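Local coordinates for protein glutamate--tRNA ligase (Elizabethkingia anophelis, PDB 6B1Z) that probably attaches glutamate to its cognate tRNA in an ATP-dependent reaction, as a class I glutamyl-tRNA synthetase, at residues Tyr113-Thr118 with Val168-Met173; Ser93-Ile98 with Ile215-Glu220; Thr103-Lys108 with Glu244-Asp249. All blocks are in the same frame, centred on the assembly; numbering follows the deposited sequence.

Contact 1 of 3, residues Tyr113-Thr118 with Val168-Met173; sequences YLAFDT and VIRFKM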
# COMPACT_ATOMS: atom_id res chain seq x y z
N TYR A 113 -23.73 -29.48 9.28
CA TYR A 113 -23.70 -30.65 10.13
C TYR A 113 -22.62 -30.46 11.20
O TYR A 113 -21.79 -29.56 11.11
CB TYR A 113 -23.48 -31.93 9.30
CG TYR A 113 -22.15 -32.10 8.60
CD1 TYR A 113 -21.11 -32.79 9.21
CD2 TYR A 113 -21.93 -31.61 7.30
CE1 TYR A 113 -19.91 -32.99 8.57
CE2 TYR A 113 -20.70 -31.81 6.65
CZ TYR A 113 -19.71 -32.51 7.30
OH TYR A 113 -18.50 -32.72 6.68
N LEU A 114 -22.65 -31.33 12.21
CA LEU A 114 -21.72 -31.26 13.34
C LEU A 114 -20.56 -32.23 13.12
O LEU A 114 -20.76 -33.36 12.66
CB LEU A 114 -22.43 -31.61 14.65
CG LEU A 114 -23.82 -31.00 14.89
CD1 LEU A 114 -24.35 -31.44 16.25
CD2 LEU A 114 -23.77 -29.49 14.78
N ALA A 115 -19.35 -31.79 13.44
CA ALA A 115 -18.17 -32.63 13.25
C ALA A 115 -17.33 -32.64 14.52
O ALA A 115 -17.06 -31.58 15.09
CB ALA A 115 -17.34 -32.16 12.05
N PHE A 116 -16.92 -33.83 14.94
CA PHE A 116 -16.29 -34.06 16.23
C PHE A 116 -14.81 -34.42 16.12
O PHE A 116 -14.18 -34.70 17.14
CB PHE A 116 -17.02 -35.18 16.99
CG PHE A 116 -18.47 -34.87 17.27
CD1 PHE A 116 -19.47 -35.34 16.43
CD2 PHE A 116 -18.83 -34.13 18.38
CE1 PHE A 116 -20.81 -35.06 16.69
CE2 PHE A 116 -20.17 -33.85 18.66
CZ PHE A 116 -21.16 -34.31 17.80
N ASP A 117 -14.25 -34.38 14.91
CA ASP A 117 -12.88 -34.85 14.72
C ASP A 117 -11.89 -33.99 15.50
O ASP A 117 -11.98 -32.76 15.51
CB ASP A 117 -12.52 -34.83 13.24
CG ASP A 117 -13.65 -35.34 12.37
OD1 ASP A 117 -14.52 -34.51 12.01
OD2 ASP A 117 -13.67 -36.55 12.08
N THR A 118 -10.95 -34.65 16.16
CA THR A 118 -9.92 -33.93 16.90
C THR A 118 -8.77 -33.55 15.96
O THR A 118 -8.65 -34.10 14.87
CB THR A 118 -9.39 -34.79 18.04
OG1 THR A 118 -8.66 -35.90 17.50
CG2 THR A 118 -10.52 -35.30 18.93
N VAL A 168 -17.27 -28.77 15.76
CA VAL A 168 -17.38 -27.65 14.84
C VAL A 168 -18.64 -27.88 14.01
O VAL A 168 -19.19 -28.98 13.96
CB VAL A 168 -16.15 -27.48 13.93
CG1 VAL A 168 -14.88 -27.18 14.75
CG2 VAL A 168 -15.95 -28.72 13.02
N ILE A 169 -19.10 -26.83 13.35
CA ILE A 169 -20.18 -26.95 12.39
C ILE A 169 -19.58 -26.77 11.01
O ILE A 169 -18.89 -25.78 10.75
CB ILE A 169 -21.30 -25.93 12.65
CG1 ILE A 169 -21.93 -26.18 14.02
CG2 ILE A 169 -22.34 -25.97 11.51
CD1 ILE A 169 -22.82 -25.06 14.50
N ARG A 170 -19.82 -27.73 10.12
CA ARG A 170 -19.30 -27.71 8.76
C ARG A 170 -20.41 -27.50 7.76
O ARG A 170 -21.55 -27.92 7.98
CB ARG A 170 -18.58 -29.01 8.42
CG ARG A 170 -17.20 -29.11 9.04
CD ARG A 170 -16.52 -30.44 8.67
NE ARG A 170 -15.22 -30.55 9.33
CZ ARG A 170 -14.08 -30.06 8.84
NH1 ARG A 170 -14.07 -29.42 7.68
NH2 ARG A 170 -12.96 -30.22 9.53
N PHE A 171 -20.07 -26.86 6.65
CA PHE A 171 -20.99 -26.78 5.52
C PHE A 171 -21.06 -28.15 4.84
O PHE A 171 -20.04 -28.81 4.66
CB PHE A 171 -20.50 -25.73 4.52
CG PHE A 171 -21.42 -25.52 3.37
CD1 PHE A 171 -22.55 -24.72 3.50
CD2 PHE A 171 -21.15 -26.12 2.14
CE1 PHE A 171 -23.40 -24.51 2.42
CE2 PHE A 171 -22.00 -25.91 1.05
CZ PHE A 171 -23.13 -25.13 1.19
N LYS A 172 -22.26 -28.57 4.45
CA LYS A 172 -22.44 -29.84 3.73
C LYS A 172 -22.45 -29.58 2.23
O LYS A 172 -23.48 -29.22 1.65
CB LYS A 172 -23.71 -30.54 4.19
CG LYS A 172 -23.88 -31.95 3.63
CD LYS A 172 -25.18 -32.55 4.15
CE LYS A 172 -25.39 -33.96 3.62
NZ LYS A 172 -25.85 -33.94 2.21
N MET A 173 -21.30 -29.78 1.58
CA MET A 173 -21.21 -29.51 0.15
C MET A 173 -22.16 -30.43 -0.61
O MET A 173 -22.13 -31.65 -0.40
CB MET A 173 -19.80 -29.73 -0.38
CG MET A 173 -19.00 -28.47 -0.55
SD MET A 173 -19.72 -27.33 -1.75
CE MET A 173 -18.93 -25.86 -1.09
O HOH W 1 -13.96 -31.74 11.83
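Tyr113, Leu114 and Ala115 pair with Arg170, Ile169 and Val168 as neighbouring antiparallel strands, an edge and the middle strand of a three-stranded sheet completed by strand 200-202 in the catalytic part of the synthetase. Four backbone hydrogen bonds close two rings. Tyr113 and Arg170 exchange one pair, with Arg170 N to Tyr113 O at 2.9 Å; Ala115 and Val168 exchange the other, with Ala115 N to Val168 O also at 2.9 Å. Between them Leu114 and Ile169 form the non-hydrogen-bonded pair, where Ile169 CA approaches Tyr113 O to 3.3 Å in a CA-H...O contact.

Side chains pack on both faces. On one, Leu114 CD2 lies beside Ile169 CG1, the two side chains pointing the same way. On the other, Ala115 CB meets Val168 CG2 at 3.8 Å; Tyr113 holds CG between its backbone N and carbonyl carbon (chi1 67°), and its ring receives Arg170 CB over one face in a CH-pi contact, 4.1 Å from the centroid. Lys172 CB comes to the ring edge at CD2.

The polar ends reach further. Tyr113 OH and Arg170 NH1 both bond to Asp198, the first to its carboxylate and the second to its carbonyl, while Arg170 makes a cation-pi contact with Tyr138. One water joins the loop after the first strand to Arg170, donating to Asp117 OD1 at 2.8 Å and accepting from Arg170 NH2 at 2.9 Å.

Contact 2 of 3, residues Ser93-Ile98 with Ile215-Glu220; sequences SERRDI and IIDDHE. With FMT (formic acid), chain B; EDO (1,2-ethanediol), chain V; EDO (1,2-ethanediol), chain S.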
# COMPACT_ATOMS: atom_id res chain seq x y z
N SER A 93 -15.68 -9.55 16.66
CA SER A 93 -15.57 -10.15 17.99
C SER A 93 -16.72 -9.73 18.91
O SER A 93 -16.95 -10.38 19.93
CB SER A 93 -14.24 -9.79 18.64
OG SER A 93 -14.12 -8.40 18.89
N GLU A 94 -17.44 -8.67 18.56
CA GLU A 94 -18.48 -8.11 19.40
C GLU A 94 -19.88 -8.48 18.92
O GLU A 94 -20.87 -7.93 19.43
CB GLU A 94 -18.31 -6.59 19.47
CG GLU A 94 -17.00 -6.21 20.15
CD GLU A 94 -16.68 -4.74 20.06
OE1 GLU A 94 -17.51 -4.00 19.50
OE2 GLU A 94 -15.60 -4.32 20.54
N ARG A 95 -19.99 -9.43 17.99
CA ARG A 95 -21.26 -9.75 17.34
C ARG A 95 -21.73 -11.18 17.62
O ARG A 95 -22.50 -11.74 16.83
CB ARG A 95 -21.15 -9.51 15.84
CG ARG A 95 -20.84 -8.03 15.49
CD ARG A 95 -20.60 -7.82 14.00
NE ARG A 95 -21.78 -8.05 13.16
CZ ARG A 95 -22.73 -7.15 12.92
NH1 ARG A 95 -22.71 -5.95 13.51
NH2 ARG A 95 -23.73 -7.48 12.11
N ARG A 96 -21.31 -11.76 18.75
CA ARG A 96 -21.57 -13.18 18.98
C ARG A 96 -23.06 -13.50 19.04
O ARG A 96 -23.49 -14.55 18.54
CB ARG A 96 -20.87 -13.65 20.26
CG ARG A 96 -21.50 -14.91 20.84
CD ARG A 96 -20.79 -15.42 22.09
NE ARG A 96 -19.50 -16.01 21.79
CZ ARG A 96 -19.33 -17.21 21.23
NH1 ARG A 96 -20.38 -17.96 20.90
NH2 ARG A 96 -18.11 -17.67 21.01
N ASP A 97 -23.88 -12.61 19.62
CA ASP A 97 -25.31 -12.92 19.72
C ASP A 97 -25.96 -12.97 18.33
O ASP A 97 -26.85 -13.79 18.09
CB ASP A 97 -26.01 -11.91 20.62
CG ASP A 97 -25.88 -12.25 22.09
OD1 ASP A 97 -25.00 -13.08 22.43
OD2 ASP A 97 -26.64 -11.69 22.90
N ILE A 98 -25.52 -12.10 17.41
CA ILE A 98 -25.98 -12.16 16.03
C ILE A 98 -25.59 -13.49 15.40
O ILE A 98 -26.40 -14.16 14.74
CB ILE A 98 -25.41 -10.98 15.22
CG1 ILE A 98 -25.92 -9.66 15.79
CG2 ILE A 98 -25.77 -11.10 13.75
CD1 ILE A 98 -25.17 -8.42 15.31
N ILE A 215 -20.61 -13.63 5.45
CA ILE A 215 -21.90 -13.61 4.75
C ILE A 215 -23.00 -13.12 5.70
O ILE A 215 -23.91 -12.39 5.27
CB ILE A 215 -22.24 -14.97 4.09
CG1 ILE A 215 -22.54 -16.07 5.10
CG2 ILE A 215 -21.14 -15.38 3.08
CD1 ILE A 215 -24.05 -16.32 5.27
N ILE A 216 -22.93 -13.47 6.99
CA ILE A 216 -23.90 -12.95 7.96
C ILE A 216 -23.82 -11.43 8.02
O ILE A 216 -24.83 -10.73 7.95
CB ILE A 216 -23.65 -13.56 9.36
CG1 ILE A 216 -24.07 -15.04 9.39
CG2 ILE A 216 -24.37 -12.73 10.46
CD1 ILE A 216 -23.52 -15.80 10.58
N ASP A 217 -22.60 -10.91 8.12
CA ASP A 217 -22.48 -9.47 8.31
C ASP A 217 -22.69 -8.68 7.02
O ASP A 217 -23.17 -7.54 7.08
CB ASP A 217 -21.12 -9.12 8.92
CG ASP A 217 -21.00 -9.56 10.38
OD1 ASP A 217 -22.05 -9.81 11.03
OD2 ASP A 217 -19.87 -9.63 10.88
N ASP A 218 -22.34 -9.24 5.86
CA ASP A 218 -22.69 -8.57 4.61
C ASP A 218 -24.20 -8.48 4.45
O ASP A 218 -24.73 -7.46 3.99
CB ASP A 218 -22.02 -9.27 3.43
CG ASP A 218 -20.53 -9.06 3.42
OD1 ASP A 218 -19.83 -9.80 2.70
OD2 ASP A 218 -20.06 -8.14 4.15
N HIS A 219 -24.92 -9.52 4.86
CA HIS A 219 -26.38 -9.47 4.85
C HIS A 219 -26.90 -8.43 5.84
O HIS A 219 -27.69 -7.55 5.47
CB HIS A 219 -26.94 -10.86 5.17
CG HIS A 219 -28.43 -10.91 5.23
ND1 HIS A 219 -29.22 -10.85 4.10
CD2 HIS A 219 -29.28 -11.00 6.27
CE1 HIS A 219 -30.49 -10.91 4.45
NE2 HIS A 219 -30.56 -11.00 5.77
N GLU A 220 -26.46 -8.52 7.11
CA GLU A 220 -26.97 -7.63 8.14
C GLU A 220 -26.65 -6.17 7.85
O GLU A 220 -27.46 -5.27 8.15
CB GLU A 220 -26.42 -8.02 9.51
CG GLU A 220 -26.93 -9.36 10.03
CD GLU A 220 -28.44 -9.40 10.18
OE1 GLU A 220 -28.95 -8.90 11.20
OE2 GLU A 220 -29.11 -9.94 9.28
C FMT B . -22.56 -10.59 22.83
O1 FMT B . -23.04 -10.76 21.71
O2 FMT B . -21.89 -9.61 23.15
C1 EDO V . -18.39 -12.83 2.10
O1 EDO V . -17.84 -14.14 2.31
C2 EDO V . -19.36 -12.89 0.93
O2 EDO V . -20.38 -11.89 1.11
C1 EDO S . -25.02 -11.65 27.44
O1 EDO S . -23.97 -11.66 26.47
C2 EDO S . -26.35 -11.40 26.72
O2 EDO S . -26.42 -12.24 25.56
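Arg95 and Asp217 form a buried salt bridge in the class I synthetase catalytic domain that joins the start of helix 96-106, where Arg95 is the N-cap residue, to the last turns of helix 210-220, where Asp217 sits. One carboxylate oxygen takes both bonds. Arg95 NE donates to Asp217 OD1 at 2.8 Å, with an N-H...O angle of 142°, and Arg95 NH2 adds a weak bond to the same oxygen at 3.1 Å. The guanidinium and carboxylate planes stand 85° apart, and NE meets OD1 from above the carboxylate plane, so this is not a flat, two-oxygen pairing. A bend at chi3 (66°) places NE after an otherwise extended start to the arginine chain.

Beside the ion pair, Glu220 CB lies at the guanidinium edge, 3.8 Å from Arg95 NH2. Ile98, in the first turn of helix 96-106, covers a guanidinium face with CD1, 3.6 Å above the plane and over its centre. Its other branch packs on the second helix, Ile98 CG2 meeting Ile216 CG2 at 3.9 Å as the two side chains slide past each other in opposite directions.

The next shell fixes both charged groups. Arg95 NH1 is bonded to the carbonyl oxygens of Tyr87 and Pro89, which anchors the far end of the guanidinium. Asp217 OD2 is bonded to Tyr99 OH and Gln92 NE2; with both oxygens engaged, the carboxylate is restrained in rotation, and this setting probably stabilises its negative charge. Also in the first turn of helix 96-106, Asp97 N donates to O1 of a formic acid molecule, probably from the crystallisation liquor, at 2.9 Å.

Contact 3 of 3, residues Thr103-Lys108 with Glu244-Asp249; sequences TEQILK and EAMGWD. With EDO (1,2-ethanediol), chain C.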
# COMPACT_ATOMS: atom_id res chain seq x y z
N THR A 103 -26.42 -19.20 13.46
CA THR A 103 -26.01 -20.59 13.63
C THR A 103 -27.22 -21.49 13.88
O THR A 103 -27.35 -22.56 13.28
CB THR A 103 -24.99 -20.70 14.77
OG1 THR A 103 -23.79 -20.02 14.39
CG2 THR A 103 -24.67 -22.15 15.08
N GLU A 104 -28.13 -21.06 14.76
CA GLU A 104 -29.36 -21.82 14.99
C GLU A 104 -30.16 -21.97 13.69
O GLU A 104 -30.70 -23.05 13.41
CB GLU A 104 -30.20 -21.14 16.08
CG GLU A 104 -31.50 -21.88 16.39
CD GLU A 104 -32.44 -21.10 17.28
OE1 GLU A 104 -32.06 -19.99 17.72
OE2 GLU A 104 -33.56 -21.59 17.55
N GLN A 105 -30.20 -20.91 12.88
CA GLN A 105 -30.97 -20.96 11.63
C GLN A 105 -30.38 -21.97 10.66
O GLN A 105 -31.10 -22.83 10.13
CB GLN A 105 -31.03 -19.57 10.99
CG GLN A 105 -31.89 -19.54 9.73
CD GLN A 105 -31.91 -18.20 9.04
OE1 GLN A 105 -31.89 -17.15 9.69
NE2 GLN A 105 -31.95 -18.23 7.71
N ILE A 106 -29.06 -21.91 10.42
CA ILE A 106 -28.49 -22.79 9.41
C ILE A 106 -28.52 -24.25 9.86
O ILE A 106 -28.55 -25.15 9.01
CB ILE A 106 -27.06 -22.37 9.02
CG1 ILE A 106 -26.72 -22.96 7.63
CG2 ILE A 106 -26.03 -22.81 10.08
CD1 ILE A 106 -25.40 -22.52 7.06
N LEU A 107 -28.54 -24.52 11.17
CA LEU A 107 -28.62 -25.90 11.64
C LEU A 107 -29.98 -26.52 11.38
O LEU A 107 -30.11 -27.75 11.50
CB LEU A 107 -28.29 -25.97 13.14
CG LEU A 107 -26.81 -25.83 13.49
CD1 LEU A 107 -26.64 -25.75 15.01
CD2 LEU A 107 -26.00 -26.98 12.90
N LYS A 108 -30.99 -25.73 11.02
CA LYS A 108 -32.28 -26.29 10.62
C LYS A 108 -32.30 -26.74 9.16
O LYS A 108 -33.28 -27.38 8.75
CB LYS A 108 -33.39 -25.27 10.87
CG LYS A 108 -33.61 -25.01 12.34
CD LYS A 108 -34.49 -23.80 12.56
CE LYS A 108 -34.57 -23.46 14.04
NZ LYS A 108 -35.29 -22.19 14.30
N GLU A 244 -27.75 -18.90 -0.21
CA GLU A 244 -28.87 -19.77 -0.52
C GLU A 244 -29.35 -20.54 0.71
O GLU A 244 -30.56 -20.63 0.97
CB GLU A 244 -28.47 -20.74 -1.63
CG GLU A 244 -29.58 -21.71 -2.03
CD GLU A 244 -29.14 -22.68 -3.10
OE1 GLU A 244 -28.29 -22.32 -3.94
OE2 GLU A 244 -29.65 -23.82 -3.12
N ALA A 245 -28.41 -21.09 1.49
CA ALA A 245 -28.79 -21.86 2.67
C ALA A 245 -29.59 -21.01 3.65
O ALA A 245 -30.51 -21.53 4.32
CB ALA A 245 -27.53 -22.42 3.35
N MET A 246 -29.31 -19.72 3.72
CA MET A 246 -29.95 -18.82 4.66
C MET A 246 -31.23 -18.20 4.11
O MET A 246 -31.92 -17.48 4.85
CB MET A 246 -28.98 -17.70 5.06
CG MET A 246 -27.67 -18.21 5.70
SD MET A 246 -27.91 -19.21 7.18
CE MET A 246 -28.36 -17.93 8.37
N GLY A 247 -31.57 -18.50 2.86
CA GLY A 247 -32.71 -17.90 2.20
C GLY A 247 -32.52 -16.45 1.82
O GLY A 247 -33.51 -15.69 1.76
N TRP A 248 -31.28 -16.04 1.55
CA TRP A 248 -30.91 -14.65 1.32
C TRP A 248 -30.40 -14.43 -0.10
O TRP A 248 -29.96 -15.37 -0.78
CB TRP A 248 -29.81 -14.19 2.29
CG TRP A 248 -30.17 -14.23 3.74
CD1 TRP A 248 -31.42 -14.23 4.30
CD2 TRP A 248 -29.25 -14.27 4.83
NE1 TRP A 248 -31.33 -14.27 5.67
CE2 TRP A 248 -30.00 -14.30 6.02
CE3 TRP A 248 -27.85 -14.28 4.92
CZ2 TRP A 248 -29.41 -14.33 7.29
CZ3 TRP A 248 -27.25 -14.31 6.17
CH2 TRP A 248 -28.04 -14.34 7.34
N ASP A 249 -30.48 -13.18 -0.54
CA ASP A 249 -29.91 -12.75 -1.82
C ASP A 249 -28.46 -12.35 -1.64
O ASP A 249 -28.13 -11.54 -0.77
CB ASP A 249 -30.70 -11.57 -2.38
CG ASP A 249 -32.12 -11.94 -2.75
OD1 ASP A 249 -32.35 -13.10 -3.15
OD2 ASP A 249 -33.00 -11.07 -2.63
C1 EDO C . -34.15 -15.62 -1.34
O1 EDO C . -33.97 -14.90 -2.57
C2 EDO C . -33.77 -17.08 -1.53
O2 EDO C . -32.38 -17.20 -1.83
O HOH W 2 -32.41 -20.79 6.18
O HOH W 3 -32.85 -15.06 8.19
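Gln105 and Ile106, in the last turn of helix 96-106, meet Met246 at the end of helix 236-246. Gln105 comes first in sequence. Its CG is anti to the backbone N (chi1 -176°), and the chain continues extended, its amide passing obliquely across the methionine tip with Gln105 CD 3.6 Å from Met246 CE. The amide nitrogen also comes within 3.0 Å, Gln105 NE2 to Met246 O. Two waters carry the polar link. One accepts from Gln105 NE2 and donates to Ala245 O, at 2.8 Å from that oxygen. The other donates to Gln105 OE1 at 2.7 Å and accepts from Trp248 NE1, so each end of the amide is tied by water to residues 244-249.

Ile106 follows, with its side chain at about a right angle to that of Met246. Ile106 CB lies 3.8 Å from Met246 SD, and Ile106 CD1 reaches Ala245 CB at 4.3 Å. Bends at chi2 and chi3 fold the methionine back so that its sulfur faces the isoleucine and its methyl the glutamine. Met246 CB also sits over the centre of the Trp248 ring, 3.4 Å above its plane.

Beyond Met246 the chain turns at Gly247, whose phi is positive (73°) and whose N bonds to Glu244 O. The arrangement is that of two helix C-termini packed together, the second closed by a Schellman motif.

Contact 1 lies about 16 Å from contact 3 and 20 Å from contact 2, centre to centre, and contacts 2 and 3 are 13 Å apart. Helix 96-106 serves contact 2 at its start and contact 3 at its end, then leads into strand 112-115 of contact 1. Contact 1 is thus nested inside the chain loops closed by the other two, while contacts 2 and 3 alternate along the sequence. Thr103 and Leu107 of contact 3 pack on Ile169 of contact 1, and Trp248 stacks on His219 of contact 2. Helices 96-106, 210-220 and 236-246 and the three-stranded sheet therefore form one continuous part of the catalytic domain.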